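Local coordinates for hypothetical protein (Neisseria meningitidis Z2491, PDB 2F46) that is of unknown cellular function but probably acts as a phosphatase of a nonclassical, eukaryotic-like kind, at residues 42-50 and 94-103; 22-30 and 103-112. One frame throughout, in Å; residues are numbered along the deposited sequence.

Contact 1: residues 42-50 and 94-103; sequences GIKTIICNR and FRQLIGQAEY. Unlike the reference sequence in segment 42-50: I46 (reference Val). Unlike the reference sequence in segment 94-103: Y103 (reference Ser).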
ATOM      1  N   GLY A  42       6.569  14.637  -0.325  1.00 15.59           N
ATOM      2  CA  GLY A  42       5.414  15.372  -0.813  1.00 15.73           C
ATOM      3  C   GLY A  42       4.191  14.482  -1.039  1.00 14.26           C
ATOM      4  O   GLY A  42       3.372  14.723  -1.917  1.00 14.95           O
ATOM      5  N   ILE A  43       4.085  13.445  -0.207  1.00 14.30           N
ATOM      6  CA  ILE A  43       2.928  12.553  -0.241  1.00 12.49           C
ATOM      7  C   ILE A  43       1.641  13.361  -0.090  1.00 10.28           C
ATOM      8  O   ILE A  43       1.539  14.152   0.816  1.00 12.70           O
ATOM      9  CB  ILE A  43       3.024  11.468   0.873  1.00 11.72           C
ATOM     10  CG1 ILE A  43       4.288  10.603   0.745  1.00 11.15           C
ATOM     11  CG2 ILE A  43       1.749  10.597   0.883  1.00 10.23           C
ATOM     12  CD1 ILE A  43       4.501   9.958  -0.517  1.00 11.45           C
ATOM     13  N   LYS A  44       0.690  13.130  -0.970  1.00 10.79           N
ATOM     14  CA  LYS A  44      -0.595  13.823  -0.873  1.00 11.64           C
ATOM     15  C   LYS A  44      -1.742  12.920  -0.446  1.00 12.07           C
ATOM     16  O   LYS A  44      -2.765  13.429  -0.008  1.00 12.57           O
ATOM     17  CB  LYS A  44      -0.903  14.481  -2.206  1.00 12.53           C
ATOM     18  CG  LYS A  44       0.025  15.666  -2.529  1.00 12.71           C
ATOM     19  CD  LYS A  44      -0.159  16.774  -1.515  1.00 16.46           C
ATOM     20  CE  LYS A  44       0.590  18.028  -1.826  1.00 28.12           C
ATOM     21  NZ  LYS A  44       0.446  18.892  -0.596  1.00 27.93           N
ATOM     22  N   THR A  45      -1.604  11.615  -0.606  1.00  9.28           N
ATOM     23  CA  THR A  45      -2.671  10.670  -0.249  1.00  9.47           C
ATOM     24  C   THR A  45      -2.080   9.472   0.471  1.00  9.22           C
ATOM     25  O   THR A  45      -1.055   8.933   0.061  1.00  9.40           O
ATOM     26  CB  THR A  45      -3.384  10.149  -1.495  1.00 10.51           C
ATOM     27  OG1 THR A  45      -3.807  11.268  -2.282  1.00 11.76           O
ATOM     28  CG2 THR A  45      -4.573   9.254  -1.153  1.00  9.71           C
ATOM     29  N   ILE A  46      -2.727   9.081   1.576  1.00  8.76           N
ATOM     30  CA  ILE A  46      -2.370   7.923   2.391  0.50  8.04           C
ATOM     31  C   ILE A  46      -3.494   6.914   2.291  1.00  8.64           C
ATOM     32  O   ILE A  46      -4.657   7.260   2.534  1.00  9.42           O
ATOM     33  CB  ILE A  46      -2.194   8.303   3.884  0.50  8.99           C
ATOM     34  CG1 ILE A  46      -0.881   9.071   4.079  0.50 12.10           C
ATOM     35  CG2 ILE A  46      -2.289   7.082   4.823  0.50 11.34           C
ATOM     36  CD1 ILE A  46       0.361   8.218   4.102  0.50 11.93           C
ATOM     37  N   ILE A  47      -3.138   5.676   1.966  1.00  7.92           N
ATOM     38  CA  ILE A  47      -4.039   4.526   2.010  1.00  7.56           C
ATOM     39  C   ILE A  47      -3.493   3.536   3.055  1.00  8.22           C
ATOM     40  O   ILE A  47      -2.324   3.112   2.994  1.00  8.85           O
ATOM     41  CB  ILE A  47      -4.168   3.773   0.682  1.00  9.69           C
ATOM     42  CG1 ILE A  47      -4.700   4.719  -0.402  1.00 10.23           C
ATOM     43  CG2 ILE A  47      -5.139   2.613   0.827  1.00  9.43           C
ATOM     44  CD1 ILE A  47      -4.674   4.182  -1.826  1.00  9.50           C
ATOM     45  N   CYS A  48      -4.302   3.188   4.047  1.00  8.22           N
ATOM     46  CA  CYS A  48      -3.983   2.191   5.020  1.00  8.74           C
ATOM     47  C   CYS A  48      -4.720   0.937   4.742  1.00  8.69           C
ATOM     48  O   CYS A  48      -5.971   0.943   4.724  1.00  9.49           O
ATOM     49  CB  CYS A  48      -4.350   2.654   6.407  1.00  8.84           C
ATOM     50  SG  CYS A  48      -4.179   1.449   7.701  1.00 11.36           S
ATOM     51  N   ASN A  49      -3.958  -0.127   4.516  1.00  7.12           N
ATOM     52  CA  ASN A  49      -4.555  -1.432   4.188  1.00  7.06           C
ATOM     53  C   ASN A  49      -4.588  -2.439   5.325  1.00 10.18           C
ATOM     54  O   ASN A  49      -4.729  -3.628   5.109  1.00 10.73           O
ATOM     55  CB  ASN A  49      -3.907  -2.059   2.925  1.00  8.53           C
ATOM     56  CG  ASN A  49      -4.167  -1.273   1.659  1.00  8.89           C
ATOM     57  OD1 ASN A  49      -3.226  -0.868   0.949  1.00  8.65           O
ATOM     58  ND2 ASN A  49      -5.454  -1.093   1.300  1.00  8.22           N
ATOM     59  N   ARG A  50      -4.409  -1.908   6.544  1.00 10.35           N
ATOM     60  CA  ARG A  50      -4.281  -2.690   7.767  1.00 11.91           C
ATOM     61  C   ARG A  50      -5.475  -2.436   8.658  1.00 11.48           C
ATOM     62  O   ARG A  50      -5.728  -1.286   9.008  1.00 11.18           O
ATOM     63  CB  ARG A  50      -3.000  -2.310   8.541  1.00 11.54           C
ATOM     64  CG  ARG A  50      -2.637  -3.318   9.582  1.00 16.31           C
ATOM     65  CD  ARG A  50      -1.377  -2.914  10.292  1.00 12.24           C
ATOM     66  NE  ARG A  50      -0.963  -4.005  11.120  1.00 13.95           N
ATOM     67  CZ  ARG A  50       0.079  -3.991  11.929  1.00 17.75           C
ATOM     68  NH1 ARG A  50       0.819  -2.907  12.072  1.00 15.72           N
ATOM     69  NH2 ARG A  50       0.370  -5.086  12.601  1.00 17.75           N
ATOM     70  N   PHE A  94      -8.816  -0.523  -4.518  1.00  9.55           N
ATOM     71  CA  PHE A  94      -7.478   0.094  -4.425  1.00 10.82           C
ATOM     72  C   PHE A  94      -7.147   0.839  -5.708  1.00 10.34           C
ATOM     73  O   PHE A  94      -6.682   1.962  -5.698  1.00  9.96           O
ATOM     74  CB  PHE A  94      -6.486  -1.031  -4.129  1.00  9.02           C
ATOM     75  CG  PHE A  94      -5.076  -0.573  -3.790  1.00  7.55           C
ATOM     76  CD1 PHE A  94      -4.769  -0.053  -2.556  1.00  9.05           C
ATOM     77  CD2 PHE A  94      -4.063  -0.744  -4.737  1.00 12.09           C
ATOM     78  CE1 PHE A  94      -3.456   0.306  -2.259  1.00 11.17           C
ATOM     79  CE2 PHE A  94      -2.754  -0.381  -4.429  1.00 10.76           C
ATOM     80  CZ  PHE A  94      -2.473   0.157  -3.206  1.00 11.22           C
ATOM     81  N   ARG A  95      -7.411   0.188  -6.848  1.00 11.89           N
ATOM     82  CA  ARG A  95      -7.188   0.814  -8.145  1.00 14.62           C
ATOM     83  C   ARG A  95      -7.922   2.151  -8.275  1.00 12.75           C
ATOM     84  O   ARG A  95      -7.352   3.127  -8.732  1.00 13.79           O
ATOM     85  CB  ARG A  95      -7.659  -0.134  -9.239  1.00 15.28           C
ATOM     86  CG  ARG A  95      -7.551   0.411 -10.612  1.00 20.33           C
ATOM     87  CD  ARG A  95      -8.501  -0.328 -11.465  1.00 22.20           C
ATOM     88  NE  ARG A  95      -8.221  -0.089 -12.861  1.00 29.65           N
ATOM     89  CZ  ARG A  95      -8.868  -0.695 -13.855  1.00 40.28           C
ATOM     90  NH1 ARG A  95      -9.812  -1.596 -13.603  1.00 32.75           N
ATOM     91  NH2 ARG A  95      -8.549  -0.407 -15.109  1.00 41.88           N
ATOM     92  N   GLN A  96      -9.177   2.168  -7.859  1.00 12.24           N
ATOM     93  CA  GLN A  96     -10.002   3.371  -7.924  1.00 16.15           C
ATOM     94  C   GLN A  96      -9.516   4.452  -6.986  1.00 14.79           C
ATOM     95  O   GLN A  96      -9.470   5.637  -7.373  1.00 17.00           O
ATOM     96  CB  GLN A  96     -11.463   3.059  -7.606  1.00 15.93           C
ATOM     97  CG  GLN A  96     -12.160   2.246  -8.686  1.00 23.60           C
ATOM     98  CD  GLN A  96     -13.686   2.110  -8.469  1.00 29.91           C
ATOM     99  OE1 GLN A  96     -14.344   3.063  -8.013  1.00 48.59           O
ATOM    100  NE2 GLN A  96     -14.252   0.947  -8.831  1.00 33.89           N
ATOM    101  N   LEU A  97      -9.150   4.082  -5.758  1.00 14.69           N
ATOM    102  CA  LEU A  97      -8.649   5.077  -4.815  1.00 13.87           C
ATOM    103  C   LEU A  97      -7.421   5.749  -5.377  1.00 15.07           C
ATOM    104  O   LEU A  97      -7.332   6.981  -5.344  1.00 15.33           O
ATOM    105  CB  LEU A  97      -8.318   4.443  -3.467  1.00 11.97           C
ATOM    106  CG  LEU A  97      -9.492   3.998  -2.620  1.00 12.82           C
ATOM    107  CD1 LEU A  97      -8.975   3.179  -1.423  1.00 13.75           C
ATOM    108  CD2 LEU A  97     -10.344   5.172  -2.176  1.00 18.11           C
ATOM    109  N   ILE A  98      -6.509   4.977  -5.956  1.00 12.18           N
ATOM    110  CA  ILE A  98      -5.341   5.570  -6.602  1.00 14.97           C
ATOM    111  C   ILE A  98      -5.764   6.413  -7.817  1.00 16.75           C
ATOM    112  O   ILE A  98      -5.247   7.514  -8.019  1.00 18.37           O
ATOM    113  CB  ILE A  98      -4.312   4.494  -6.977  1.00 18.30           C
ATOM    114  CG1 ILE A  98      -3.705   3.892  -5.686  1.00 16.55           C
ATOM    115  CG2 ILE A  98      -3.226   5.071  -7.944  1.00 17.95           C
ATOM    116  CD1 ILE A  98      -2.926   2.637  -5.906  1.00 17.92           C
ATOM    117  N   GLY A  99      -6.696   5.925  -8.620  1.00 17.52           N
ATOM    118  CA  GLY A  99      -7.062   6.662  -9.826  1.00 20.93           C
ATOM    119  C   GLY A  99      -7.602   8.044  -9.558  1.00 21.95           C
ATOM    120  O   GLY A  99      -7.386   8.960 -10.365  1.00 25.40           O
ATOM    121  N   GLN A 100      -8.265   8.201  -8.425  1.00 17.81           N
ATOM    122  CA  GLN A 100      -8.951   9.437  -8.088  1.00 19.83           C
ATOM    123  C   GLN A 100      -8.164  10.261  -7.081  1.00 18.55           C
ATOM    124  O   GLN A 100      -8.637  11.301  -6.616  1.00 21.27           O
ATOM    125  CB  GLN A 100     -10.330   9.117  -7.526  1.00 22.47           C
ATOM    126  CG  GLN A 100     -11.227   8.328  -8.456  1.00 29.03           C
ATOM    127  N   ALA A 101      -6.978   9.789  -6.713  1.00 17.26           N
ATOM    128  CA  ALA A 101      -6.168  10.435  -5.676  1.00 14.32           C
ATOM    129  C   ALA A 101      -5.305  11.579  -6.198  1.00 12.85           C
ATOM    130  O   ALA A 101      -4.937  11.607  -7.379  1.00 15.07           O
ATOM    131  CB  ALA A 101      -5.232   9.390  -5.063  1.00 13.50           C
ATOM    132  N   GLU A 102      -4.960  12.510  -5.324  0.50 11.94           N
ATOM    133  CA  GLU A 102      -3.840  13.385  -5.593  0.50 10.03           C
ATOM    134  C   GLU A 102      -2.582  12.554  -5.401  0.50  9.98           C
ATOM    135  O   GLU A 102      -2.497  11.686  -4.491  0.50  7.68           O
ATOM    136  CB  GLU A 102      -3.809  14.605  -4.675  0.50  8.75           C
ATOM    137  CG  GLU A 102      -5.095  15.411  -4.671  0.50 15.87           C
ATOM    138  CD  GLU A 102      -5.604  15.778  -6.020  0.50 17.97           C
ATOM    139  OE1 GLU A 102      -5.040  16.711  -6.626  0.50 21.66           O
ATOM    140  OE2 GLU A 102      -6.600  15.168  -6.470  0.50 11.90           O
ATOM    141  N   TYR A 103      -1.629  12.784  -6.295  1.00 10.89           N
ATOM    142  CA  TYR A 103      -0.342  12.068  -6.278  1.00 10.23           C
ATOM    143  C   TYR A 103       0.777  12.860  -5.634  1.00 13.53           C
ATOM    144  O   TYR A 103       0.771  14.082  -5.644  1.00 14.32           O
ATOM    145  CB  TYR A 103       0.063  11.722  -7.719  1.00 10.12           C
ATOM    146  CG  TYR A 103      -0.972  10.959  -8.507  1.00 12.03           C
ATOM    147  CD1 TYR A 103      -1.639   9.858  -7.956  1.00 14.42           C
ATOM    148  CD2 TYR A 103      -1.243  11.270  -9.819  1.00 15.87           C
ATOM    149  CE1 TYR A 103      -2.543   9.156  -8.675  1.00 16.69           C
ATOM    150  CE2 TYR A 103      -2.172  10.556 -10.554  1.00 19.86           C
ATOM    151  CZ  TYR A 103      -2.829   9.510  -9.954  1.00 18.92           C
ATOM    152  OH  TYR A 103      -3.736   8.800 -10.698  1.00 27.13           O
TER
HETATM  153  O   HOH W   1      -6.234  12.396  -2.655  1.00 19.75           O
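T45 and I47 of strand 45-48 face helix 94-99 and its exit loop, the two elements running nearly antiparallel (167°) with axes 10.2 Å apart. At the loop end, the hydroxyl OG1 of T45 donates a short hydrogen bond of 2.6 Å to E102 O, reaching a lone pair in the carbonyl plane. OG1 is also an acceptor: a water 2.7 Å from it donates to it while receiving the N-H of E102, so this one hydroxyl holds both backbone polar groups of E102, directly and through water. A101 CB lies against the same threonine, and K44 lays CB alongside E102 CB before its chain bends away toward G72 O. Further up the strand I47 points at the helix. Its chain is extended at chi2 (171°), which brings CD1 against both L97 CB and I98 CG1, 4.0 Å from each, with the ring of F94 beside it. The N49 side chain runs across that of F94, its amide plane turned 52° from the ring and OD1 standing 3.4 Å from F94 CE1. This oxygen is buried without a hydrogen-bonding partner; ND2 is held by Q79 O. Helix 88-99 thus packs on the strand it passes over: strand 75-78, helix 88-99 and strand 105-108 form a beta-alpha-beta crossover spanning strand 45-48, an arrangement that fits the alpha/beta phosphatase fold.

Contact 2: residues 22-30 and 103-112; sequences EHLYISPQL and YPVLAYCRTG. Unlike the reference sequence in segment 103-112: Y103 (reference Ser).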
ATOM      1  N   GLU A  22       4.578   4.472 -10.657  1.00 17.81           N
ATOM      2  CA  GLU A  22       4.750   5.903 -10.978  1.00 20.98           C
ATOM      3  C   GLU A  22       4.253   6.894  -9.900  1.00 20.31           C
ATOM      4  O   GLU A  22       4.928   7.889  -9.582  1.00 22.24           O
ATOM      5  CB  GLU A  22       4.038   6.192 -12.322  1.00 23.21           C
ATOM      6  CG  GLU A  22       4.050   7.663 -12.763  1.00 27.86           C
ATOM      7  CD  GLU A  22       3.319   7.915 -14.091  1.00 28.39           C
ATOM      8  OE1 GLU A  22       2.584   7.018 -14.588  1.00 35.44           O
ATOM      9  OE2 GLU A  22       3.482   9.039 -14.623  1.00 41.66           O
ATOM     10  N   HIS A  23       3.084   6.617  -9.351  1.00 16.14           N
ATOM     11  CA  HIS A  23       2.488   7.528  -8.377  1.00 15.42           C
ATOM     12  C   HIS A  23       2.272   6.883  -7.015  1.00 15.61           C
ATOM     13  O   HIS A  23       1.528   7.412  -6.199  1.00 14.55           O
ATOM     14  CB  HIS A  23       1.149   8.019  -8.900  1.00 17.54           C
ATOM     15  CG  HIS A  23       1.264   8.809 -10.166  1.00 19.51           C
ATOM     16  ND1 HIS A  23       2.105   9.895 -10.272  1.00 25.85           N
ATOM     17  CD2 HIS A  23       0.653   8.681 -11.365  1.00 27.67           C
ATOM     18  CE1 HIS A  23       2.016  10.397 -11.488  1.00 25.33           C
ATOM     19  NE2 HIS A  23       1.138   9.685 -12.170  1.00 24.66           N
ATOM     20  N   LEU A  24       2.955   5.774  -6.758  1.00 12.87           N
ATOM     21  CA  LEU A  24       2.652   4.926  -5.601  1.00 11.56           C
ATOM     22  C   LEU A  24       3.907   4.478  -4.830  1.00  9.36           C
ATOM     23  O   LEU A  24       4.764   3.779  -5.394  1.00 11.76           O
ATOM     24  CB  LEU A  24       1.907   3.705  -6.074  1.00  9.79           C
ATOM     25  CG  LEU A  24       1.507   2.702  -4.973  1.00 10.74           C
ATOM     26  CD1 LEU A  24       0.556   3.351  -3.958  1.00 10.69           C
ATOM     27  CD2 LEU A  24       0.877   1.440  -5.537  1.00 12.46           C
ATOM     28  N   TYR A  25       4.015   4.896  -3.592  1.00  9.16           N
ATOM     29  CA  TYR A  25       4.987   4.372  -2.604  1.00  8.57           C
ATOM     30  C   TYR A  25       4.268   3.387  -1.691  1.00  9.66           C
ATOM     31  O   TYR A  25       3.043   3.508  -1.455  1.00  9.76           O
ATOM     32  CB  TYR A  25       5.497   5.482  -1.732  1.00 10.21           C
ATOM     33  CG  TYR A  25       6.359   6.515  -2.423  1.00 15.17           C
ATOM     34  CD1 TYR A  25       5.797   7.527  -3.160  1.00 15.54           C
ATOM     35  CD2 TYR A  25       7.741   6.441  -2.355  1.00 15.84           C
ATOM     36  CE1 TYR A  25       6.588   8.474  -3.805  1.00 17.58           C
ATOM     37  CE2 TYR A  25       8.545   7.387  -2.996  1.00 17.94           C
ATOM     38  CZ  TYR A  25       7.951   8.390  -3.714  1.00 22.74           C
ATOM     39  OH  TYR A  25       8.711   9.353  -4.351  1.00 21.41           O
ATOM     40  N   ILE A  26       5.007   2.391  -1.209  1.00  9.23           N
ATOM     41  CA  ILE A  26       4.485   1.493  -0.168  1.00  9.68           C
ATOM     42  C   ILE A  26       5.421   1.535   1.055  1.00 10.64           C
ATOM     43  O   ILE A  26       6.552   2.032   0.996  1.00 11.49           O
ATOM     44  CB  ILE A  26       4.312   0.076  -0.661  1.00 10.45           C
ATOM     45  CG1 ILE A  26       5.654  -0.578  -1.047  1.00 12.94           C
ATOM     46  CG2 ILE A  26       3.286   0.037  -1.768  1.00 10.42           C
ATOM     47  CD1 ILE A  26       5.562  -2.004  -1.393  1.00 22.42           C
ATOM     48  N   SER A  27       4.925   1.076   2.177  1.00  9.36           N
ATOM     49  CA  SER A  27       5.703   1.067   3.413  1.00  8.87           C
ATOM     50  C   SER A  27       5.137   0.060   4.394  1.00 11.03           C
ATOM     51  O   SER A  27       3.925  -0.268   4.344  1.00 10.04           O
ATOM     52  CB  SER A  27       5.636   2.442   4.050  1.00 13.19           C
ATOM     53  OG  SER A  27       6.205   2.530   5.340  1.00 14.06           O
ATOM     54  N   PRO A  28       5.963  -0.400   5.350  1.00  9.99           N
ATOM     55  CA  PRO A  28       5.494  -1.021   6.544  1.00 10.77           C
ATOM     56  C   PRO A  28       4.796  -0.029   7.453  1.00  9.99           C
ATOM     57  O   PRO A  28       4.655   1.182   7.136  1.00 10.87           O
ATOM     58  CB  PRO A  28       6.774  -1.547   7.213  1.00 12.56           C
ATOM     59  CG  PRO A  28       7.838  -0.824   6.613  1.00 15.51           C
ATOM     60  CD  PRO A  28       7.427  -0.302   5.313  1.00 12.88           C
ATOM     61  N   GLN A  29       4.344  -0.477   8.611  1.00 10.77           N
ATOM     62  CA  GLN A  29       3.521   0.353   9.487  1.00 11.25           C
ATOM     63  C   GLN A  29       4.109   1.725   9.766  1.00 12.94           C
ATOM     64  O   GLN A  29       5.265   1.831  10.205  1.00 14.85           O
ATOM     65  CB  GLN A  29       3.305  -0.360  10.812  1.00 11.74           C
ATOM     66  CG  GLN A  29       2.563   0.397  11.842  1.00 12.67           C
ATOM     67  CD  GLN A  29       1.128   0.649  11.471  1.00 13.25           C
ATOM     68  OE1 GLN A  29       0.413  -0.293  11.060  1.00 12.35           O
ATOM     69  NE2 GLN A  29       0.666   1.901  11.615  1.00 13.92           N
ATOM     70  N   LEU A  30       3.323   2.744   9.522  1.00 12.51           N
ATOM     71  CA  LEU A  30       3.744   4.110   9.764  1.00 13.89           C
ATOM     72  C   LEU A  30       3.693   4.434  11.243  1.00 15.74           C
ATOM     73  O   LEU A  30       2.876   3.891  12.003  1.00 15.33           O
ATOM     74  CB  LEU A  30       2.886   5.120   9.008  1.00 12.67           C
ATOM     75  CG  LEU A  30       2.973   4.977   7.501  1.00 11.71           C
ATOM     76  CD1 LEU A  30       2.111   6.030   6.835  1.00 12.75           C
ATOM     77  CD2 LEU A  30       4.361   4.970   6.960  1.00 14.78           C
ATOM     78  N   TYR A 103      -1.629  12.784  -6.295  1.00 10.89           N
ATOM     79  CA  TYR A 103      -0.342  12.068  -6.278  1.00 10.23           C
ATOM     80  C   TYR A 103       0.777  12.860  -5.634  1.00 13.53           C
ATOM     81  O   TYR A 103       0.771  14.082  -5.644  1.00 14.32           O
ATOM     82  CB  TYR A 103       0.063  11.722  -7.719  1.00 10.12           C
ATOM     83  CG  TYR A 103      -0.972  10.959  -8.507  1.00 12.03           C
ATOM     84  CD1 TYR A 103      -1.639   9.858  -7.956  1.00 14.42           C
ATOM     85  CD2 TYR A 103      -1.243  11.270  -9.819  1.00 15.87           C
ATOM     86  CE1 TYR A 103      -2.543   9.156  -8.675  1.00 16.69           C
ATOM     87  CE2 TYR A 103      -2.172  10.556 -10.554  1.00 19.86           C
ATOM     88  CZ  TYR A 103      -2.829   9.510  -9.954  1.00 18.92           C
ATOM     89  OH  TYR A 103      -3.736   8.800 -10.698  1.00 27.13           O
ATOM     90  N   PRO A 104       1.780  12.176  -5.077  1.00 11.99           N
ATOM     91  CA  PRO A 104       1.883  10.733  -4.956  1.00 11.11           C
ATOM     92  C   PRO A 104       1.052  10.150  -3.809  1.00 10.34           C
ATOM     93  O   PRO A 104       0.746  10.851  -2.840  1.00 10.76           O
ATOM     94  CB  PRO A 104       3.393  10.499  -4.692  1.00 13.10           C
ATOM     95  CG  PRO A 104       3.936  11.737  -4.237  1.00 18.90           C
ATOM     96  CD  PRO A 104       3.005  12.850  -4.618  1.00 12.32           C
ATOM     97  N   VAL A 105       0.787   8.846  -3.936  1.00  9.75           N
ATOM     98  CA  VAL A 105       0.059   8.049  -2.938  1.00  9.04           C
ATOM     99  C   VAL A 105       1.081   7.235  -2.155  1.00  9.51           C
ATOM    100  O   VAL A 105       2.032   6.723  -2.747  1.00  9.85           O
ATOM    101  CB  VAL A 105      -0.952   7.085  -3.600  1.00 10.96           C
ATOM    102  CG1 VAL A 105      -1.659   6.289  -2.536  1.00 10.76           C
ATOM    103  CG2 VAL A 105      -1.980   7.846  -4.481  1.00 12.50           C
ATOM    104  N   LEU A 106       0.904   7.122  -0.840  1.00  8.37           N
ATOM    105  CA  LEU A 106       1.628   6.161  -0.018  1.00  9.32           C
ATOM    106  C   LEU A 106       0.606   5.183   0.563  1.00  6.97           C
ATOM    107  O   LEU A 106      -0.301   5.609   1.311  1.00  9.22           O
ATOM    108  CB  LEU A 106       2.344   6.870   1.128  1.00 10.36           C
ATOM    109  CG  LEU A 106       3.039   6.011   2.188  1.00  9.68           C
ATOM    110  CD1 LEU A 106       3.962   5.026   1.641  1.00 14.80           C
ATOM    111  CD2 LEU A 106       3.763   6.959   3.151  1.00 13.64           C
ATOM    112  N   ALA A 107       0.789   3.913   0.276  1.00  7.24           N
ATOM    113  CA  ALA A 107      -0.018   2.847   0.877  1.00  7.82           C
ATOM    114  C   ALA A 107       0.804   2.075   1.882  1.00  8.96           C
ATOM    115  O   ALA A 107       1.988   1.812   1.651  1.00  8.54           O
ATOM    116  CB  ALA A 107      -0.580   1.922  -0.166  1.00  7.43           C
ATOM    117  N   TYR A 108       0.211   1.721   3.016  1.00  9.07           N
ATOM    118  CA  TYR A 108       0.942   0.927   4.011  1.00  7.67           C
ATOM    119  C   TYR A 108       0.087  -0.184   4.649  1.00  7.97           C
ATOM    120  O   TYR A 108      -1.157  -0.126   4.618  1.00  8.26           O
ATOM    121  CB  TYR A 108       1.525   1.782   5.145  1.00  8.98           C
ATOM    122  CG  TYR A 108       0.538   2.310   6.173  1.00  6.79           C
ATOM    123  CD1 TYR A 108      -0.136   3.482   5.980  1.00  7.95           C
ATOM    124  CD2 TYR A 108       0.309   1.629   7.368  1.00  7.94           C
ATOM    125  CE1 TYR A 108      -0.995   4.017   6.937  1.00  8.41           C
ATOM    126  CE2 TYR A 108      -0.536   2.149   8.332  1.00  8.33           C
ATOM    127  CZ  TYR A 108      -1.220   3.329   8.109  1.00  9.34           C
ATOM    128  OH  TYR A 108      -2.077   3.807   9.067  1.00 12.30           O
ATOM    129  N   CYS A 109       0.749  -1.216   5.150  0.70  7.56           N
ATOM    130  CA  CYS A 109       0.067  -2.151   6.007  0.70  6.50           C
ATOM    131  C   CYS A 109       1.095  -2.434   7.085  0.70  7.09           C
ATOM    132  O   CYS A 109       1.877  -1.557   7.472  0.70  9.42           O
ATOM    133  CB  CYS A 109      -0.478  -3.371   5.229  0.70  8.83           C
ATOM    134  SG  CYS A 109       0.651  -4.714   4.795  0.70  8.10           S
ATOM    135  N   ARG A 110       1.098  -3.635   7.611  0.50  4.93           N
ATOM    136  CA  ARG A 110       2.131  -3.947   8.618  0.50  7.30           C
ATOM    137  C   ARG A 110       3.507  -3.982   7.957  0.50 10.68           C
ATOM    138  O   ARG A 110       4.504  -3.484   8.518  0.50 11.02           O
ATOM    139  CB  ARG A 110       1.849  -5.308   9.265  0.50 10.57           C
ATOM    140  CG  ARG A 110       2.837  -5.643  10.383  0.50  9.31           C
ATOM    141  CD  ARG A 110       2.529  -6.978  11.023  0.50 14.47           C
ATOM    142  NE  ARG A 110       3.483  -7.254  12.095  0.50 21.29           N
ATOM    143  CZ  ARG A 110       4.681  -7.803  11.928  0.50 22.27           C
ATOM    144  NH1 ARG A 110       5.112  -8.171  10.723  0.50 27.26           N
ATOM    145  NH2 ARG A 110       5.455  -7.992  12.995  0.50 27.55           N
ATOM    146  N   THR A 111       3.569  -4.573   6.763  1.00 11.20           N
ATOM    147  CA  THR A 111       4.814  -4.751   6.034  1.00 12.34           C
ATOM    148  C   THR A 111       4.851  -4.137   4.651  1.00 12.86           C
ATOM    149  O   THR A 111       5.928  -4.020   4.060  1.00 14.41           O
ATOM    150  CB  THR A 111       5.063  -6.235   5.799  1.00 13.78           C
ATOM    151  OG1 THR A 111       3.950  -6.786   5.076  1.00 14.03           O
ATOM    152  CG2 THR A 111       5.302  -6.971   7.090  1.00 18.42           C
ATOM    153  N   GLY A 112       3.688  -3.783   4.105  1.00 10.11           N
ATOM    154  CA  GLY A 112       3.574  -3.418   2.700  1.00 10.34           C
ATOM    155  C   GLY A 112       3.138  -4.577   1.818  1.00  8.81           C
ATOM    156  O   GLY A 112       2.846  -4.366   0.635  1.00 10.09           O
TER
HETATM  157  O   HOH W   2      -2.499   2.296  11.224  1.00 12.72           O
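Strands 24-27 and 105-108 are parallel neighbours in the central sheet, pairing L24 with V105 through S27 with Y108 at an axis angle of 27°. H23 O accepts from V105 N (2.8 Å), Y25 N gives its hydrogen to V105 O (2.8 Å) and Y25 O receives A107 N (2.9 Å); weak bonds follow from S27 N to A107 O and from C109 N to S27 O. Just before the first strand pair, next to the cis peptide preceding P104, the imidazole of H23 lies in an offset stack on the Y103 ring, centroids 3.9 Å apart and planes at 1°, while E22 CG covers its other face. L24 CD1 fits against V105 CG1 and A107 on one face of the sheet, and Y25 CB against L106 CD1 on the other. Beyond the strands comes the turn C109-G112 leading into helix 113-125; it probably begins the counterpart of the phosphate-binding loop in cysteine-dependent phosphatases, with C109 where their nucleophile would stand. Q29 N bonds to R110 O of this turn at 3.0 Å, from above the carbonyl plane. CG of Y108, lodged between backbone N and carbonyl carbon (chi1 74°), holds one ring face to L30 CG, 4.0 Å from the centroid. A water 2.7 Å from Y108 OH also takes Q29 NE2, whereas Q29 OE1 is bonded by R50. Inside the turn, T111 N donates to C109 SG (3.5 Å).

How the contacts relate
After edge strand 18-21 the chain lays down strand 24-27, passes through helix 35-41 and enters strand 45-48, the first side of contact 1. That contact closes after strand 75-78, with the last turns of helix 88-99 and the loop behind it, 43 residues lying between its segments; contact 2 closes at once afterwards, when strand 105-108 slots in between 24-27 and 45-48. Contact 1 is therefore nested inside the loop closed by contact 2. Y103 belongs to both, at the passage from helix to strand. Their centres are 9 Å apart, and probable backbone hydrogen bonds join them: T45 O to L106 N and N49 N to Y108 O, each 2.8 Å. Together they tie helix 88-99, three adjacent parallel strands and the turn C109-G112.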